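Local coordinates for protein Rho-class glutathione S-transferase (Laternula elliptica, PDB 3QAV) that probably acts as a glutathione transferase, binding glutathione and conjugating it to electrophilic substrates, at residues F175-K179 with E180-A184. Sequence-based numbering, arbitrary orientation.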
loop_
_atom_site.group_PDB
_atom_site.type_symbol
_atom_site.label_atom_id
_atom_site.label_comp_id
_atom_site.label_asym_id
_atom_site.label_seq_id
_atom_site.Cartn_x
_atom_site.Cartn_y
_atom_site.Cartn_z
ATOM N N PHE A 175 -12.202 -6.561 17.381
ATOM C CA PHE A 175 -11.912 -6.145 16.013
ATOM C C PHE A 175 -10.439 -6.388 15.665
ATOM O O PHE A 175 -9.680 -6.893 16.494
ATOM C CB PHE A 175 -12.327 -4.687 15.838
ATOM C CG PHE A 175 -13.808 -4.466 16.038
ATOM C CD1 PHE A 175 -14.689 -4.508 14.956
ATOM C CD2 PHE A 175 -14.328 -4.264 17.316
ATOM C CE1 PHE A 175 -16.066 -4.353 15.147
ATOM C CE2 PHE A 175 -15.705 -4.108 17.516
ATOM C CZ PHE A 175 -16.574 -4.153 16.428
ATOM N N VAL A 176 -10.025 -6.036 14.455
ATOM C CA VAL A 176 -8.657 -6.325 14.026
ATOM C C VAL A 176 -7.499 -5.534 14.647
ATOM O O VAL A 176 -6.362 -6.012 14.652
ATOM C CB VAL A 176 -8.558 -6.255 12.480
ATOM C CG1 VAL A 176 -8.444 -4.795 12.024
ATOM C CG2 VAL A 176 -7.378 -7.103 11.992
ATOM N N ALA A 177 -7.771 -4.348 15.183
ATOM C CA ALA A 177 -6.711 -3.538 15.787
ATOM C C ALA A 177 -6.978 -3.176 17.247
ATOM O O ALA A 177 -6.048 -3.044 18.044
ATOM C CB ALA A 177 -6.498 -2.263 14.971
ATOM N N THR A 178 -8.250 -3.014 17.591
ATOM C CA THR A 178 -8.633 -2.663 18.952
ATOM C C THR A 178 -9.953 -3.351 19.265
ATOM O O THR A 178 -10.450 -4.139 18.468
ATOM C CB THR A 178 -8.848 -1.149 19.098
ATOM O OG1 THR A 178 -10.029 -0.777 18.386
ATOM C CG2 THR A 178 -7.675 -0.374 18.520
ATOM N N LYS A 179 -10.527 -3.048 20.421
ATOM C CA LYS A 179 -11.807 -3.640 20.798
ATOM C C LYS A 179 -12.973 -2.846 20.203
ATOM O O LYS A 179 -14.137 -3.088 20.526
ATOM C CB LYS A 179 -11.930 -3.708 22.322
ATOM C CG LYS A 179 -10.989 -4.713 22.956
ATOM C CD LYS A 179 -11.101 -4.710 24.467
ATOM C CE LYS A 179 -10.108 -5.683 25.088
ATOM N NZ LYS A 179 -10.351 -7.088 24.640
ATOM N N GLU A 180 -12.643 -1.898 19.332
ATOM C CA GLU A 180 -13.637 -1.073 18.658
ATOM C C GLU A 180 -13.418 -1.119 17.145
ATOM O O GLU A 180 -12.306 -1.358 16.667
ATOM C CB GLU A 180 -13.531 0.389 19.119
ATOM C CG GLU A 180 -14.244 0.718 20.416
ATOM C CD GLU A 180 -14.104 2.188 20.786
ATOM O OE1 GLU A 180 -14.196 3.045 19.883
ATOM O OE2 GLU A 180 -13.913 2.490 21.981
ATOM N N PHE A 181 -14.487 -0.891 16.397
ATOM C CA PHE A 181 -14.418 -0.860 14.942
ATOM C C PHE A 181 -13.586 0.382 14.573
ATOM O O PHE A 181 -13.783 1.453 15.145
ATOM C CB PHE A 181 -15.835 -0.737 14.375
ATOM C CG PHE A 181 -15.886 -0.538 12.889
ATOM C CD1 PHE A 181 -16.003 -1.630 12.032
ATOM C CD2 PHE A 181 -15.827 0.746 12.344
ATOM C CE1 PHE A 181 -16.062 -1.447 10.644
ATOM C CE2 PHE A 181 -15.883 0.941 10.963
ATOM C CZ PHE A 181 -16.003 -0.158 10.109
ATOM N N THR A 182 -12.652 0.237 13.636
ATOM C CA THR A 182 -11.806 1.357 13.222
ATOM C C THR A 182 -11.465 1.248 11.741
ATOM O O THR A 182 -11.874 0.300 11.075
ATOM C CB THR A 182 -10.477 1.389 14.009
ATOM O OG1 THR A 182 -9.712 0.217 13.698
ATOM C CG2 THR A 182 -10.742 1.428 15.510
ATOM N N MET A 183 -10.702 2.212 11.236
ATOM C CA MET A 183 -10.311 2.210 9.827
ATOM C C MET A 183 -9.642 0.889 9.453
ATOM O O MET A 183 -9.753 0.444 8.321
ATOM C CB MET A 183 -9.347 3.369 9.526
ATOM C CG MET A 183 -9.059 3.555 8.036
ATOM S SD MET A 183 -10.532 4.025 7.090
ATOM C CE MET A 183 -10.624 5.775 7.446
ATOM N N ALA A 184 -8.953 0.266 10.407
ATOM C CA ALA A 184 -8.274 -1.003 10.153
ATOM C C ALA A 184 -9.242 -2.091 9.690
ATOM O O ALA A 184 -8.902 -2.906 8.825
ATOM C CB ALA A 184 -7.537 -1.470 11.402
HETATM O O HOH W 1 -10.105 -2.124 15.241
#
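Phe175 lays one face of its ring over the peptide link between Glu180 and Phe181, in the loop that leads into the N-capping box of helix 183-197. This turn belongs to the all-helical C-terminal domain of the GST fold. Phe181 N sits over the ring centre, 3.4 Å above the plane. With CG of Phe175 anti to the carbonyl carbon (chi1 -62°), the ring lies against the Glu180-Phe181 peptide. Phe181 CB adds a CH-pi contact to the same ring, 4.1 Å from its centroid. Replacing Phe175 with an alanine would probably strip this peptide of its ring cover and open a gap beside Phe181 CB and Met216 of helix 207-217.

The backbone of Glu180 is bonded at both polar atoms. Its N donates a fairly straight bond to Thr178 OG1 (3.0 Å, 157°). Its O accepts from a water 2.7 Å away. That water also accepts from Ala177 N and from Thr182 OG1, so it ties the loop to the cap residue. Ala184 supplies the apolar side: its CB meets Val176 CG1 at 3.5 Å and also touches Ala177 CB.

Asp185 completes the capping box by accepting from Thr182 N, and its other carboxylate oxygen takes Val176 N. The Thr182 hydroxyl donates to the water and accepts a weak capping bond from Ala184 N, which lies 3.4 Å from Thr182 OG1.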